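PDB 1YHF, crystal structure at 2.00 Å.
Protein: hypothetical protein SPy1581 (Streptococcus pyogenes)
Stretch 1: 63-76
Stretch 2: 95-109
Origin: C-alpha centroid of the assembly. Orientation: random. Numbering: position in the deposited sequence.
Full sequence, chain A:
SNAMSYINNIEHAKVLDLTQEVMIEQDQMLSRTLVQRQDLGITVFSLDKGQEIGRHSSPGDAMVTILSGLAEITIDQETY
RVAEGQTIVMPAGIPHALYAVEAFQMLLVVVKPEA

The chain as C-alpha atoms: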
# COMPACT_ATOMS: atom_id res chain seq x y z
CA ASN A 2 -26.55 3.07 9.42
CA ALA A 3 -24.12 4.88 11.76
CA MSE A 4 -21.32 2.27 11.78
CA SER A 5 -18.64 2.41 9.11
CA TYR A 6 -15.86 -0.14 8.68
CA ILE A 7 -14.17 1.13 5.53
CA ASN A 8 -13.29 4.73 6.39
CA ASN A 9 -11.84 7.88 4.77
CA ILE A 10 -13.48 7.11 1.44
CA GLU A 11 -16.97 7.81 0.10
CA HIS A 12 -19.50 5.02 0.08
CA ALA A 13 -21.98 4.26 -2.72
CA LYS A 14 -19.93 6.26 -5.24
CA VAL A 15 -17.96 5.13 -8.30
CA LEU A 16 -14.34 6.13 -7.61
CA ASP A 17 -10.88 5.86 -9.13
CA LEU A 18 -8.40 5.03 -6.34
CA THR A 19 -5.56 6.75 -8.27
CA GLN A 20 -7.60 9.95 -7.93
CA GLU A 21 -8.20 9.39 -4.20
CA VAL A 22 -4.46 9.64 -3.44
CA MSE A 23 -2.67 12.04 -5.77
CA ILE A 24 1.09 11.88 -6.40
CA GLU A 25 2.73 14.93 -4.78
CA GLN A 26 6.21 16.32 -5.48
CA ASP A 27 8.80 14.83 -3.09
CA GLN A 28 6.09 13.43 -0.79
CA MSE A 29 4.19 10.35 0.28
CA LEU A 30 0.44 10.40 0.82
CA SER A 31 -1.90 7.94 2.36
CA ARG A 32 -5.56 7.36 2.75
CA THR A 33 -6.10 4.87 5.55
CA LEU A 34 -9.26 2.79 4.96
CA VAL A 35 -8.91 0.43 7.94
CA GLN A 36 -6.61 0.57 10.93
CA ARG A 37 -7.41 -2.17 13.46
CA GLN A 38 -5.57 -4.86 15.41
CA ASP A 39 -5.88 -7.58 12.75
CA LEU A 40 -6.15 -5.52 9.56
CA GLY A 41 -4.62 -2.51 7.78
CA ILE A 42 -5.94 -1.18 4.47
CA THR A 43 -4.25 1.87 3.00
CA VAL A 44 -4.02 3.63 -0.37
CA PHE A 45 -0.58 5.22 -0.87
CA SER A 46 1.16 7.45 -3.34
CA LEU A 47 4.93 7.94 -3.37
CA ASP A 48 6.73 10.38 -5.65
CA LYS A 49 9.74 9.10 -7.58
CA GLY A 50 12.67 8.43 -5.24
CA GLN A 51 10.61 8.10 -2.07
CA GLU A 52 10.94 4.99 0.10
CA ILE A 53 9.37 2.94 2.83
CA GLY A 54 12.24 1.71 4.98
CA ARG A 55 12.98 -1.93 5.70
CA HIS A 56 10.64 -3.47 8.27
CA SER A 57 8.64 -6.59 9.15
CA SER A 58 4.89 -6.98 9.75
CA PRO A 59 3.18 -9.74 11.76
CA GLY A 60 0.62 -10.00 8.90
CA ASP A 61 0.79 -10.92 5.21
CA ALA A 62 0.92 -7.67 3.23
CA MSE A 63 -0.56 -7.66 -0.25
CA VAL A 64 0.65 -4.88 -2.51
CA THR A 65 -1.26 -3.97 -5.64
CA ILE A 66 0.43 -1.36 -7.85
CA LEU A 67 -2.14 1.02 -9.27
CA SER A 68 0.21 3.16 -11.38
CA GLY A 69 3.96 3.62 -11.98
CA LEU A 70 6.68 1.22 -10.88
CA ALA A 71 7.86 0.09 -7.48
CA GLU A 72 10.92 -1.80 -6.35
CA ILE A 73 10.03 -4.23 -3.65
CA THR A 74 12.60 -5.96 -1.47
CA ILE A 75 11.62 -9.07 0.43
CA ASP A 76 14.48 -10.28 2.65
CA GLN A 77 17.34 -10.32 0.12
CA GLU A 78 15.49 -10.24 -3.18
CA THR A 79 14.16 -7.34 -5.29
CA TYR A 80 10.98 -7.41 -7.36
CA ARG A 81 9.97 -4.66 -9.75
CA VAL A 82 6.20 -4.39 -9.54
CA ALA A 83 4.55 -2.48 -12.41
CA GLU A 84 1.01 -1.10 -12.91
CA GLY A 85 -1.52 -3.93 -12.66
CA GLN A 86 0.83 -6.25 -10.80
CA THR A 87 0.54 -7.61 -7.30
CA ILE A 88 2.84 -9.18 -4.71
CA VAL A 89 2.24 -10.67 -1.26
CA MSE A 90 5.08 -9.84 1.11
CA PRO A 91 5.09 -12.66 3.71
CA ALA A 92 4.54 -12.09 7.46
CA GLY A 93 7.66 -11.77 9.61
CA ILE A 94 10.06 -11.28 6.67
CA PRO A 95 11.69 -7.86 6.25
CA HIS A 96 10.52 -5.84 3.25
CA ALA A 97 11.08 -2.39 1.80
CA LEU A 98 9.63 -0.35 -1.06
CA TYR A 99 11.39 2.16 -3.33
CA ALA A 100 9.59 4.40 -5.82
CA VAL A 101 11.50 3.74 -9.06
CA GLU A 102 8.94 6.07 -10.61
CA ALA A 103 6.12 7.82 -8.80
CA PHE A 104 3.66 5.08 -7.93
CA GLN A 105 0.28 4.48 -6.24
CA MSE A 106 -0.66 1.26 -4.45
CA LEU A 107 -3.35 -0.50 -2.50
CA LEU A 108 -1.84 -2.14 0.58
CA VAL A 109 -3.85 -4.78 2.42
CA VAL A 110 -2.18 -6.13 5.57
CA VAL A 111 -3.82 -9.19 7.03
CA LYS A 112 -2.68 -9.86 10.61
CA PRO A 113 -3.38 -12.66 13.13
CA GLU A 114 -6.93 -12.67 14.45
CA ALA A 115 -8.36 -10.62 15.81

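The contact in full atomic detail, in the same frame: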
# COMPACT_ATOMS: atom_id res chain seq x y z
N MSE A 63 -0.38 -7.55 1.19
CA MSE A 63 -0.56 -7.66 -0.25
C MSE A 63 -0.45 -6.27 -0.84
O MSE A 63 -1.11 -5.34 -0.38
CB MSE A 63 -1.90 -8.29 -0.59
CG MSE A 63 -2.13 -8.41 -2.07
SE MSE A 63 -3.70 -9.45 -2.53
CE MSE A 63 -5.12 -8.32 -1.79
N VAL A 64 0.42 -6.15 -1.84
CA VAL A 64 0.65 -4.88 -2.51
C VAL A 64 0.15 -4.97 -3.93
O VAL A 64 0.59 -5.85 -4.68
CB VAL A 64 2.17 -4.54 -2.57
CG1 VAL A 64 2.41 -3.28 -3.41
CG2 VAL A 64 2.72 -4.36 -1.17
N THR A 65 -0.76 -4.06 -4.28
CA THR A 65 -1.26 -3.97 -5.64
C THR A 65 -0.88 -2.59 -6.19
O THR A 65 -1.27 -1.57 -5.62
CB THR A 65 -2.79 -4.26 -5.66
OG1 THR A 65 -3.01 -5.67 -5.40
CG2 THR A 65 -3.40 -3.90 -6.97
N ILE A 66 -0.07 -2.59 -7.26
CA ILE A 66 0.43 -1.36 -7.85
C ILE A 66 -0.61 -0.81 -8.82
O ILE A 66 -1.04 -1.49 -9.77
CB ILE A 66 1.86 -1.55 -8.48
CG1 ILE A 66 2.88 -1.96 -7.41
CG2 ILE A 66 2.34 -0.28 -9.23
CD1 ILE A 66 3.12 -0.94 -6.32
N LEU A 67 -1.04 0.41 -8.55
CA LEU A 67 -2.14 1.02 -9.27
C LEU A 67 -1.69 1.90 -10.42
O LEU A 67 -2.45 2.16 -11.36
CB LEU A 67 -3.04 1.81 -8.32
CG LEU A 67 -3.58 1.09 -7.08
CD1 LEU A 67 -4.37 2.10 -6.22
CD2 LEU A 67 -4.43 -0.12 -7.49
N SER A 68 -0.45 2.39 -10.32
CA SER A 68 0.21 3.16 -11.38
C SER A 68 1.71 3.19 -11.10
O SER A 68 2.15 2.93 -9.99
CB SER A 68 -0.34 4.59 -11.44
OG SER A 68 0.11 5.37 -10.34
N GLY A 69 2.50 3.51 -12.13
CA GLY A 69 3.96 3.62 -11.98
C GLY A 69 4.68 2.30 -11.76
O GLY A 69 4.25 1.25 -12.22
N LEU A 70 5.81 2.37 -11.06
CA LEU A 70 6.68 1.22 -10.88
C LEU A 70 7.34 1.26 -9.52
O LEU A 70 7.84 2.30 -9.10
CB LEU A 70 7.78 1.17 -11.98
CG LEU A 70 8.76 -0.01 -11.95
CD1 LEU A 70 8.06 -1.31 -12.30
CD2 LEU A 70 9.94 0.21 -12.91
N ALA A 71 7.35 0.13 -8.83
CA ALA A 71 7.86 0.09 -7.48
C ALA A 71 8.88 -1.01 -7.40
O ALA A 71 8.69 -2.06 -7.99
CB ALA A 71 6.72 -0.16 -6.46
N GLU A 72 9.95 -0.77 -6.65
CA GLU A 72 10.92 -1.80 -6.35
C GLU A 72 10.69 -2.30 -4.95
O GLU A 72 10.80 -1.56 -3.96
CB GLU A 72 12.33 -1.28 -6.49
CG GLU A 72 13.38 -2.35 -6.42
CD GLU A 72 14.74 -1.80 -6.80
OE1 GLU A 72 15.24 -0.91 -6.07
OE2 GLU A 72 15.30 -2.22 -7.84
N ILE A 73 10.37 -3.59 -4.89
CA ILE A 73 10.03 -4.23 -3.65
C ILE A 73 11.15 -5.18 -3.27
O ILE A 73 11.62 -5.97 -4.07
CB ILE A 73 8.62 -4.88 -3.74
CG1 ILE A 73 7.60 -3.76 -4.05
CG2 ILE A 73 8.31 -5.71 -2.48
CD1 ILE A 73 6.18 -4.11 -3.89
N THR A 74 11.60 -5.06 -2.03
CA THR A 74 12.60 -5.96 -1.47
C THR A 74 11.91 -6.82 -0.45
O THR A 74 11.16 -6.31 0.39
CB THR A 74 13.72 -5.17 -0.76
OG1 THR A 74 14.25 -4.21 -1.66
CG2 THR A 74 14.82 -6.10 -0.28
N ILE A 75 12.13 -8.13 -0.55
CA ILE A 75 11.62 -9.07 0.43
C ILE A 75 12.82 -9.90 0.86
O ILE A 75 13.38 -10.63 0.06
CB ILE A 75 10.49 -9.98 -0.15
CG1 ILE A 75 9.30 -9.14 -0.63
CG2 ILE A 75 10.06 -11.02 0.89
CD1 ILE A 75 8.17 -9.98 -1.25
N ASP A 76 13.22 -9.73 2.12
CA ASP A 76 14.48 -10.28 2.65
C ASP A 76 15.65 -9.79 1.80
O ASP A 76 16.00 -8.62 1.84
CB ASP A 76 14.44 -11.80 2.74
CG ASP A 76 15.55 -12.38 3.62
OD1 ASP A 76 16.21 -11.63 4.39
OD2 ASP A 76 15.75 -13.61 3.54
N PRO A 95 11.47 -9.26 6.58
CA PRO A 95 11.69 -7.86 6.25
C PRO A 95 11.42 -7.52 4.78
O PRO A 95 11.75 -8.30 3.88
CB PRO A 95 13.17 -7.64 6.62
CG PRO A 95 13.44 -8.65 7.67
CD PRO A 95 12.66 -9.87 7.20
N HIS A 96 10.79 -6.38 4.57
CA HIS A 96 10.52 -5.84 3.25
C HIS A 96 10.71 -4.33 3.23
O HIS A 96 10.68 -3.66 4.27
CB HIS A 96 9.11 -6.21 2.73
CG HIS A 96 8.01 -6.00 3.73
ND1 HIS A 96 7.55 -4.75 4.08
CD2 HIS A 96 7.26 -6.89 4.43
CE1 HIS A 96 6.57 -4.88 4.97
NE2 HIS A 96 6.39 -6.16 5.20
N ALA A 97 10.92 -3.81 2.03
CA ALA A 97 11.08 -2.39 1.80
C ALA A 97 10.50 -2.07 0.45
O ALA A 97 10.34 -2.97 -0.39
CB ALA A 97 12.57 -1.99 1.89
N LEU A 98 10.18 -0.80 0.22
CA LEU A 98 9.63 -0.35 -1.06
C LEU A 98 10.32 0.94 -1.51
O LEU A 98 10.47 1.87 -0.71
CB LEU A 98 8.10 -0.14 -0.96
CG LEU A 98 7.18 -1.31 -0.50
CD1 LEU A 98 7.07 -1.43 1.04
CD2 LEU A 98 5.79 -1.22 -1.10
N TYR A 99 10.77 0.97 -2.77
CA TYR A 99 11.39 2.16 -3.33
C TYR A 99 10.65 2.58 -4.59
O TYR A 99 10.35 1.75 -5.46
CB TYR A 99 12.88 1.91 -3.63
CG TYR A 99 13.56 3.03 -4.35
CD1 TYR A 99 13.87 4.23 -3.70
CD2 TYR A 99 13.91 2.91 -5.70
CE1 TYR A 99 14.51 5.26 -4.35
CE2 TYR A 99 14.55 3.94 -6.37
CZ TYR A 99 14.85 5.11 -5.69
OH TYR A 99 15.47 6.15 -6.35
N ALA A 100 10.33 3.87 -4.67
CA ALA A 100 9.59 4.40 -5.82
C ALA A 100 10.55 4.63 -6.99
O ALA A 100 11.16 5.69 -7.11
CB ALA A 100 8.86 5.70 -5.44
N VAL A 101 10.72 3.61 -7.82
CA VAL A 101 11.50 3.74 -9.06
C VAL A 101 10.98 4.89 -9.92
O VAL A 101 11.75 5.71 -10.44
CB VAL A 101 11.50 2.44 -9.88
CG1 VAL A 101 12.35 2.63 -11.16
CG2 VAL A 101 12.05 1.31 -9.05
N GLU A 102 9.66 4.92 -10.07
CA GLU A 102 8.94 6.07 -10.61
C GLU A 102 7.93 6.39 -9.54
O GLU A 102 7.74 5.59 -8.62
CB GLU A 102 8.18 5.70 -11.88
CG GLU A 102 8.94 4.89 -12.89
CD GLU A 102 8.07 4.45 -14.05
OE1 GLU A 102 6.83 4.59 -13.97
OE2 GLU A 102 8.63 3.96 -15.05
N ALA A 103 7.27 7.54 -9.65
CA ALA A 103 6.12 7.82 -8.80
C ALA A 103 5.16 6.63 -8.95
O ALA A 103 4.95 6.12 -10.06
CB ALA A 103 5.44 9.12 -9.21
N PHE A 104 4.62 6.15 -7.84
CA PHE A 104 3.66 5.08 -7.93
C PHE A 104 2.54 5.25 -6.90
O PHE A 104 2.68 6.01 -5.93
CB PHE A 104 4.36 3.71 -7.86
CG PHE A 104 4.78 3.27 -6.46
CD1 PHE A 104 3.89 2.59 -5.63
CD2 PHE A 104 6.08 3.49 -6.00
CE1 PHE A 104 4.27 2.15 -4.35
CE2 PHE A 104 6.47 3.06 -4.72
CZ PHE A 104 5.55 2.39 -3.89
N GLN A 105 1.43 4.56 -7.16
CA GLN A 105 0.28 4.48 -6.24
C GLN A 105 -0.00 3.01 -6.04
O GLN A 105 0.16 2.21 -6.99
CB GLN A 105 -0.95 5.16 -6.86
CG GLN A 105 -0.81 6.68 -6.96
CD GLN A 105 -1.64 7.25 -8.06
OE1 GLN A 105 -1.60 6.76 -9.19
NE2 GLN A 105 -2.41 8.26 -7.74
N MSE A 106 -0.39 2.64 -4.81
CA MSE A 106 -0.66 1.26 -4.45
C MSE A 106 -1.81 1.08 -3.47
O MSE A 106 -2.12 1.99 -2.67
CB MSE A 106 0.58 0.60 -3.83
CG MSE A 106 1.08 1.26 -2.57
SE MSE A 106 2.30 0.01 -1.63
CE MSE A 106 3.06 1.25 -0.43
N LEU A 107 -2.44 -0.08 -3.54
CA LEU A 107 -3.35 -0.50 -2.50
C LEU A 107 -2.56 -1.51 -1.66
O LEU A 107 -1.97 -2.44 -2.20
CB LEU A 107 -4.62 -1.14 -3.08
CG LEU A 107 -5.56 -1.77 -2.04
CD1 LEU A 107 -6.20 -0.73 -1.09
CD2 LEU A 107 -6.63 -2.56 -2.76
N LEU A 108 -2.54 -1.29 -0.36
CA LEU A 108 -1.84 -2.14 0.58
C LEU A 108 -2.84 -2.75 1.56
O LEU A 108 -3.52 -2.05 2.30
CB LEU A 108 -0.75 -1.32 1.31
CG LEU A 108 -0.02 -2.05 2.44
CD1 LEU A 108 0.88 -3.14 1.86
CD2 LEU A 108 0.78 -1.08 3.34
N VAL A 109 -2.94 -4.08 1.55
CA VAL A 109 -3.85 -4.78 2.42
C VAL A 109 -2.99 -5.68 3.33
O VAL A 109 -2.31 -6.59 2.87
CB VAL A 109 -4.90 -5.60 1.62
CG1 VAL A 109 -5.79 -6.38 2.57
CG2 VAL A 109 -5.75 -4.67 0.72
O HOH W 1 -3.54 -5.15 -2.66

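The two stretches pair along almost their whole length as antiparallel strands: 63-68 runs against 104-109 and, beyond a turn in direction, 70-75 runs against 96-100. Backbone amides and carbonyls satisfy one another in the manner typical of such ladders. In the first ladder Met63 N donates to Val109 O (2.7 Å) and Val109 N returns a bond to Met63 O (2.9 Å). Two residues on, Thr65 N reaches Leu107 O at 2.9 Å and Leu107 N reaches Thr65 O at 2.8 Å. The second ladder repeats the pattern: Glu72 N to Tyr99 O and Tyr99 N to Glu72 O, both 2.8 Å, then Thr74 N to Ala97 O at 2.9 Å and Ala97 N to Thr74 O at 3.0 Å. Asp76 N closes the far end on Pro95 O at 2.7 Å; proline, lacking an amide hydrogen, can serve here only as acceptor.

Near the end of the first ladder, between Ile66 and Ser68, the register slips by one residue in a beta bulge. Gln105 O accepts from two successive amides, strongly from Leu67 N (2.7 Å) and weakly from Ser68 N (3.4 Å), while Gln105 N gives a weak bond to Ser68 O (3.3 Å). The side chains reinforce this loosened spot: Ser68 OG donates to Gln105 OE1 in a very short bond of 2.5 Å. Since the amide oxygen of glutamine can only accept, the serine hydroxyl supplies the proton; Gln105 NE2 is bonded elsewhere in the structure.

Gly69 follows with a positive phi of 70°, a conformation glycine adopts readily. A beta carbon here would lie 1.9 Å from Ala103 O and 3.0 Å from Phe104 CA, both clashes. Without one, Gly69 CA approaches Ala103 O to 3.3 Å in a CA-H...O contact. Next, Leu70 O accepts a weak bond from Glu102 N at 3.3 Å.

Val64, Ile66, Ala71, Ile73, Leu98, Met106 and Leu108 share one face of the sheet, where apolar side chains suit a largely buried setting. Val64 CG1 packs against the selenium of Met106, a selenomethionine, at 3.7 Å (SE), and Val64 CG2 meets Leu108 CD1, also at 3.7 Å. Ile66 CD1 touches Phe104 CD1 at 3.7 Å. The small methyl of Ala71 fits over the Phe104 ring, its CB 3.6 Å from the ring centroid and 8° off the normal, a CH-pi contact. Farther along, Ile73 CD1 lies 4.0 Å from Leu98 CD2.

The other face carries Thr65, Ser68, Glu72, Thr74, Ala97, Tyr99, Gln105 and Leu107, a more polar mixture that is mostly partly exposed. Water 1 lies 2.8 Å from Thr65 OG1 and donates to Leu107 O at 3.2 Å, so this carbonyl, already bonded to Thr65 N, gains a second donor. Glu72 lays its aliphatic stem against Val101, with Glu72 CB 3.7 Å from Val101 CG2. Its carboxylate atom OE2 finds a partner elsewhere in the structure.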